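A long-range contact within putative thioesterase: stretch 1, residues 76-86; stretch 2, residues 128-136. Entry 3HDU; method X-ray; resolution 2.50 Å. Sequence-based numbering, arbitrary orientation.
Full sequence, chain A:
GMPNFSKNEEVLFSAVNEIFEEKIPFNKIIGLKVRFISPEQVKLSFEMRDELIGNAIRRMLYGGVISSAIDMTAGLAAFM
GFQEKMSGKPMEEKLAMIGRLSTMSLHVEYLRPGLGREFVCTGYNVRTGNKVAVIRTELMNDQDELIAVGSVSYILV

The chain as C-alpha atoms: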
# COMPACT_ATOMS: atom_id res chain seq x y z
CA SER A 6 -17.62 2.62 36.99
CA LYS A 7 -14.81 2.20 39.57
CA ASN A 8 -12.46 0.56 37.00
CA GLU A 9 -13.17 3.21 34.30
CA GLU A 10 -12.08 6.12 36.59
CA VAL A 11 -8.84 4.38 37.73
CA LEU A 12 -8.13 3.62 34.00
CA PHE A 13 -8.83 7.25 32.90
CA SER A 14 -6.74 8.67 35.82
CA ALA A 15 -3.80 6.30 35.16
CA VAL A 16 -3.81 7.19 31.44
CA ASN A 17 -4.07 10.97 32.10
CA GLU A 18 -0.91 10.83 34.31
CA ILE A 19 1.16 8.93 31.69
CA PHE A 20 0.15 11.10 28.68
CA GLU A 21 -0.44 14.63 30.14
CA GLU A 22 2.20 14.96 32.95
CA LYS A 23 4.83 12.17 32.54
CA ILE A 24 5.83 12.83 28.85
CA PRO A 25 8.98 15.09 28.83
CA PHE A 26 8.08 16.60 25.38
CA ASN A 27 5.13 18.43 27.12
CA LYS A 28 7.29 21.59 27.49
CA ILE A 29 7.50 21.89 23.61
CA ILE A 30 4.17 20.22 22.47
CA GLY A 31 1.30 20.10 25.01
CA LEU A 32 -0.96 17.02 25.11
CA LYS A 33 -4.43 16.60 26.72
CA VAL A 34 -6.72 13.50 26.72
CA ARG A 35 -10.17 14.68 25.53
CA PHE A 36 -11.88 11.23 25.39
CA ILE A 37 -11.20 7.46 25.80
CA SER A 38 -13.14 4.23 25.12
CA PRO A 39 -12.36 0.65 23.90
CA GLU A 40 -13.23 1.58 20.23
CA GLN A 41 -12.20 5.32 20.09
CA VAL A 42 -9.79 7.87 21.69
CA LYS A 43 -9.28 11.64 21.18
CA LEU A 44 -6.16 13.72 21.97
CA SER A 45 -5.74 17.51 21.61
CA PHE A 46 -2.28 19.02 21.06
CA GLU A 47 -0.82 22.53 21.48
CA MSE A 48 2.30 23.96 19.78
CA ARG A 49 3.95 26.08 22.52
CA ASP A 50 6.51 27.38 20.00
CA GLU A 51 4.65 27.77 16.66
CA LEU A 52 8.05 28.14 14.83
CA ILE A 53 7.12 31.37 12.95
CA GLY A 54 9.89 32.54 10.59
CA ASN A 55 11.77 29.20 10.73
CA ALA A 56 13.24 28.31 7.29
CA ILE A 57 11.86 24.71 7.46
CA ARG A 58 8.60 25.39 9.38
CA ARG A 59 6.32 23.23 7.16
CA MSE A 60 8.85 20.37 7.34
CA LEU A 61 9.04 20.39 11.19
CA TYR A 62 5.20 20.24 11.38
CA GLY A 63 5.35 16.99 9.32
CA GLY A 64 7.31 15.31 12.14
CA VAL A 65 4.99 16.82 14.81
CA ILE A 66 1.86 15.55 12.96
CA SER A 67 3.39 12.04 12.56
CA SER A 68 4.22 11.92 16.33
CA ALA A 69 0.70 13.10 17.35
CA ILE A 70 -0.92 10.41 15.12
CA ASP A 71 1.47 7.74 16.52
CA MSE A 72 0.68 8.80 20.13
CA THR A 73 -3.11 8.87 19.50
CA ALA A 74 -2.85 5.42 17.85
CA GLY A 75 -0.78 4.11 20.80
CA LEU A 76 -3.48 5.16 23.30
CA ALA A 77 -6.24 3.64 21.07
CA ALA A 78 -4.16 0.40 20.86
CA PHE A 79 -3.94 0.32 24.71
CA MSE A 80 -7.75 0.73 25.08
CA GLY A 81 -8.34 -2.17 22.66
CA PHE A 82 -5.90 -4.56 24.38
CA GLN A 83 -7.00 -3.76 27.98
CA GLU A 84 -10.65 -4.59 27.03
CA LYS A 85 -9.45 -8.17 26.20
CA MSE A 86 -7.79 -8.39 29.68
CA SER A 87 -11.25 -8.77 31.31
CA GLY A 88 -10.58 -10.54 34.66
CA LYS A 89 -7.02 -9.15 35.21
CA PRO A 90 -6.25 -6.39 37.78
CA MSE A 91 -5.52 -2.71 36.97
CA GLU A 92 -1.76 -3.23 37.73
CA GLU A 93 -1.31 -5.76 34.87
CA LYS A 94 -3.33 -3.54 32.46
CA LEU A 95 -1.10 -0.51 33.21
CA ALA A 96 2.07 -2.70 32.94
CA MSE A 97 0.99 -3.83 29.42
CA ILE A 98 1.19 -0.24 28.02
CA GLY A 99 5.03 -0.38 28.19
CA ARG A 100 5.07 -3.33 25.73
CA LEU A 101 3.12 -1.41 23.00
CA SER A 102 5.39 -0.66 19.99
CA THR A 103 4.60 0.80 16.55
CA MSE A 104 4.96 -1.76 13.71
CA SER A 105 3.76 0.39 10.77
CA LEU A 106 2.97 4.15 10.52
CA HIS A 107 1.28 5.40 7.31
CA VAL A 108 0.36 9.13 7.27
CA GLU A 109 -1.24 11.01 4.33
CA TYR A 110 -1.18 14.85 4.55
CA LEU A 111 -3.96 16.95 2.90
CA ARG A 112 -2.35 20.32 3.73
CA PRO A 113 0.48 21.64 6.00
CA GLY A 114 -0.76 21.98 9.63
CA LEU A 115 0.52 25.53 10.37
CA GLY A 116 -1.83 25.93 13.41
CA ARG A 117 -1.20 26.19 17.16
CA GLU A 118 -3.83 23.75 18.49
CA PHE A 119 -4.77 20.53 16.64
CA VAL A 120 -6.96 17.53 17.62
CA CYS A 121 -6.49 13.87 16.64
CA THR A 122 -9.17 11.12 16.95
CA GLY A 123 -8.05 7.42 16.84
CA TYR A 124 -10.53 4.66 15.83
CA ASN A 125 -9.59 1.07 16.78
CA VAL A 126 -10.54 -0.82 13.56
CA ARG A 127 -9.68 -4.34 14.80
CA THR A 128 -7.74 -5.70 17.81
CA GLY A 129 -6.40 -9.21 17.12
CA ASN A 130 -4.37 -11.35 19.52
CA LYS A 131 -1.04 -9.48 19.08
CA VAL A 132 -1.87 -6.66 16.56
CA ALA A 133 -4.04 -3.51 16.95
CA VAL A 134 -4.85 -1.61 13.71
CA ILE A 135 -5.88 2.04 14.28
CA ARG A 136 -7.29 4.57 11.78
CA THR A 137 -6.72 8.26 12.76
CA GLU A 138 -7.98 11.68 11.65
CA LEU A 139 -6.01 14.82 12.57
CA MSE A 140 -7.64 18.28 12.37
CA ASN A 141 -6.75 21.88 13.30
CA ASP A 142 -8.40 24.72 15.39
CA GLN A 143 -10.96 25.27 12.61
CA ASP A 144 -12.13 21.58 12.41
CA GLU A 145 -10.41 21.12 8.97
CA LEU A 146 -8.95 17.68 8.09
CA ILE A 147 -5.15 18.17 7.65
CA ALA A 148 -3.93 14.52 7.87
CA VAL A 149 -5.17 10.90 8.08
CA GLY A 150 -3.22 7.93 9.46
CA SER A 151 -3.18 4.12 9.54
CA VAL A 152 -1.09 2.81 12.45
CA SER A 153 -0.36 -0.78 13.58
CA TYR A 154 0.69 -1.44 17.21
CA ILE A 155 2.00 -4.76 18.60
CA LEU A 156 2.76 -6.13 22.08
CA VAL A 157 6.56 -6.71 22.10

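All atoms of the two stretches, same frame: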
# COMPACT_ATOMS: atom_id res chain seq x y z
N LEU A 76 -2.45 5.12 22.26
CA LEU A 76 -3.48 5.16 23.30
C LEU A 76 -4.71 4.33 22.88
O LEU A 76 -5.27 3.63 23.71
CB LEU A 76 -3.90 6.61 23.59
CG LEU A 76 -4.95 6.88 24.67
CD1 LEU A 76 -4.58 6.23 25.99
CD2 LEU A 76 -5.14 8.38 24.85
N ALA A 77 -5.12 4.43 21.61
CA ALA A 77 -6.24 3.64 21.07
C ALA A 77 -5.92 2.14 21.10
O ALA A 77 -6.81 1.33 21.40
CB ALA A 77 -6.60 4.08 19.66
N ALA A 78 -4.67 1.79 20.79
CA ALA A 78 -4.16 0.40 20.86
C ALA A 78 -4.29 -0.14 22.29
O ALA A 78 -4.82 -1.24 22.48
CB ALA A 78 -2.70 0.32 20.40
N PHE A 79 -3.83 0.64 23.27
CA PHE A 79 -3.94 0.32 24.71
C PHE A 79 -5.39 0.02 25.15
O PHE A 79 -5.62 -0.96 25.86
CB PHE A 79 -3.36 1.46 25.57
CG PHE A 79 -3.66 1.35 27.04
CD1 PHE A 79 -2.90 0.51 27.86
CD2 PHE A 79 -4.72 2.08 27.61
CE1 PHE A 79 -3.18 0.40 29.23
CE2 PHE A 79 -5.01 1.97 28.98
CZ PHE A 79 -4.24 1.13 29.79
N MSE A 80 -6.32 0.88 24.74
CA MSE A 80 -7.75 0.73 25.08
C MSE A 80 -8.39 -0.52 24.48
O MSE A 80 -9.32 -1.08 25.07
CB MSE A 80 -8.56 1.97 24.70
CG MSE A 80 -8.17 3.22 25.45
SE MSE A 80 -8.48 3.11 27.35
CE MSE A 80 -7.35 4.56 27.88
N GLY A 81 -7.90 -0.94 23.31
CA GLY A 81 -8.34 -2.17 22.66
C GLY A 81 -7.83 -3.39 23.41
O GLY A 81 -8.62 -4.27 23.74
N PHE A 82 -6.52 -3.43 23.68
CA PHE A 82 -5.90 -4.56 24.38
C PHE A 82 -6.37 -4.77 25.82
O PHE A 82 -6.57 -5.91 26.24
CB PHE A 82 -4.36 -4.47 24.37
CG PHE A 82 -3.73 -4.72 23.02
CD1 PHE A 82 -3.87 -5.95 22.38
CD2 PHE A 82 -2.92 -3.75 22.42
CE1 PHE A 82 -3.27 -6.20 21.13
CE2 PHE A 82 -2.30 -3.98 21.17
CZ PHE A 82 -2.47 -5.22 20.53
N GLN A 83 -6.54 -3.68 26.58
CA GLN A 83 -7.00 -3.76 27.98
C GLN A 83 -8.43 -4.31 28.11
O GLN A 83 -8.75 -4.95 29.12
CB GLN A 83 -6.81 -2.43 28.73
CG GLN A 83 -7.73 -1.27 28.31
CD GLN A 83 -9.13 -1.29 28.92
OE1 GLN A 83 -10.10 -0.94 28.26
NE2 GLN A 83 -9.24 -1.72 30.18
N GLU A 84 -9.27 -4.05 27.10
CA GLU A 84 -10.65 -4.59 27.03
C GLU A 84 -10.61 -6.14 27.01
O GLU A 84 -11.43 -6.78 27.66
CB GLU A 84 -11.37 -4.04 25.78
CG GLU A 84 -12.84 -4.45 25.54
CD GLU A 84 -13.85 -3.71 26.41
OE1 GLU A 84 -13.58 -3.43 27.60
OE2 GLU A 84 -14.95 -3.42 25.88
N LYS A 85 -9.65 -6.71 26.26
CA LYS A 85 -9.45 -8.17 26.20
C LYS A 85 -8.91 -8.79 27.50
O LYS A 85 -9.05 -10.00 27.70
CB LYS A 85 -8.53 -8.56 25.04
CG LYS A 85 -9.12 -8.26 23.68
CD LYS A 85 -8.29 -8.88 22.57
CE LYS A 85 -8.90 -8.66 21.21
NZ LYS A 85 -10.28 -9.22 21.09
N MSE A 86 -8.28 -7.98 28.35
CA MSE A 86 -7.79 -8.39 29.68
C MSE A 86 -8.95 -8.14 30.67
O MSE A 86 -8.87 -7.27 31.54
CB MSE A 86 -6.55 -7.57 30.07
CG MSE A 86 -5.37 -7.69 29.11
SE MSE A 86 -3.97 -6.41 29.56
CE MSE A 86 -3.47 -7.11 31.31
N THR A 128 -8.76 -5.32 16.83
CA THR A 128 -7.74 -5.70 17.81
C THR A 128 -7.70 -7.23 17.76
O THR A 128 -8.64 -7.90 18.19
CB THR A 128 -8.06 -5.20 19.24
OG1 THR A 128 -8.16 -3.78 19.24
CG2 THR A 128 -6.96 -5.61 20.22
N GLY A 129 -6.62 -7.77 17.18
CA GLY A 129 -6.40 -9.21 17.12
C GLY A 129 -5.77 -9.68 18.42
O GLY A 129 -5.93 -9.05 19.47
N ASN A 130 -5.04 -10.79 18.35
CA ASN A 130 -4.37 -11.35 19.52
C ASN A 130 -3.16 -10.47 19.89
O ASN A 130 -3.06 -9.98 21.02
CB ASN A 130 -3.95 -12.81 19.27
CG ASN A 130 -3.32 -13.48 20.48
OD1 ASN A 130 -3.63 -13.15 21.63
ND2 ASN A 130 -2.45 -14.45 20.22
N LYS A 131 -2.28 -10.25 18.91
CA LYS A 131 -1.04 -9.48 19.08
C LYS A 131 -0.96 -8.15 18.32
O LYS A 131 -0.06 -7.38 18.60
CB LYS A 131 0.15 -10.36 18.67
CG LYS A 131 0.40 -11.57 19.59
CD LYS A 131 0.94 -11.13 20.95
CE LYS A 131 1.22 -12.31 21.86
NZ LYS A 131 1.84 -11.84 23.13
N VAL A 132 -1.90 -7.87 17.40
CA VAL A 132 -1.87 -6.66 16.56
C VAL A 132 -3.14 -5.82 16.72
O VAL A 132 -4.23 -6.36 16.73
CB VAL A 132 -1.71 -7.02 15.06
CG1 VAL A 132 -1.62 -5.76 14.18
CG2 VAL A 132 -0.47 -7.89 14.84
N ALA A 133 -2.96 -4.50 16.85
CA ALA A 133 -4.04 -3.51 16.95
C ALA A 133 -3.88 -2.54 15.78
O ALA A 133 -2.86 -1.85 15.70
CB ALA A 133 -3.96 -2.76 18.26
N VAL A 134 -4.86 -2.51 14.87
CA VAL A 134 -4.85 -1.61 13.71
C VAL A 134 -5.75 -0.42 14.04
O VAL A 134 -6.92 -0.61 14.35
CB VAL A 134 -5.34 -2.33 12.43
CG1 VAL A 134 -5.42 -1.38 11.24
CG2 VAL A 134 -4.40 -3.48 12.10
N ILE A 135 -5.18 0.79 13.97
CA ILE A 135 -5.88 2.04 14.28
C ILE A 135 -5.92 2.96 13.06
O ILE A 135 -4.92 3.10 12.35
CB ILE A 135 -5.21 2.81 15.46
CG1 ILE A 135 -5.24 1.99 16.76
CG2 ILE A 135 -5.88 4.16 15.71
CD1 ILE A 135 -4.17 0.96 16.88
N ARG A 136 -7.09 3.56 12.83
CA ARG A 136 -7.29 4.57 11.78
C ARG A 136 -7.42 5.90 12.54
O ARG A 136 -8.17 5.98 13.52
CB ARG A 136 -8.54 4.28 10.95

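The helix that includes 76-82 packs across strand 132-136 and the turn before it, the axes approaching to 8.4 Å at 133° between their N-to-C directions; no hydrogen bond links the stretches, and the contact rests on packing. Small residues let the backbones close in: the CA atoms of Ala-78 and Ala-133 lie 5.5 Å apart, with their CB atoms at 4.0 Å. Ile-135, chi1 m and chi2 p, points toward the helix and spans two alanines, its CG1 3.8 Å from Ala-77 CB and its CD1 3.9 Å from Ala-78 CB. The alternate residues Val-132 and Val-134 point away, as expected from the alternation of side chains along a strand, with Ala-133 and Ile-135 pointing toward the helix. Phe-82 buries the most surface, 80 Å². Its CA-to-CB bond runs sideways, but chi1 of -71° (m) swings the ring nearer the strand, where CE2 lies 3.6 Å from Ala-133 CB, CD1 3.8 Å from Thr-128 CG2, and CZ 3.8 Å from Lys-131 O. The ring thus meets both the strand and the loop before it. Thr-128, chi1 m, sets OG1 3.8 Å from Gly-81 CA; a CB on Gly-81 would fall 2.5 Å from that oxygen, a clash. Lys-85 has chi1 m, then extends through two t angles, bringing CE 3.1 Å from Thr-128 O; chi4 m turns the terminal bond.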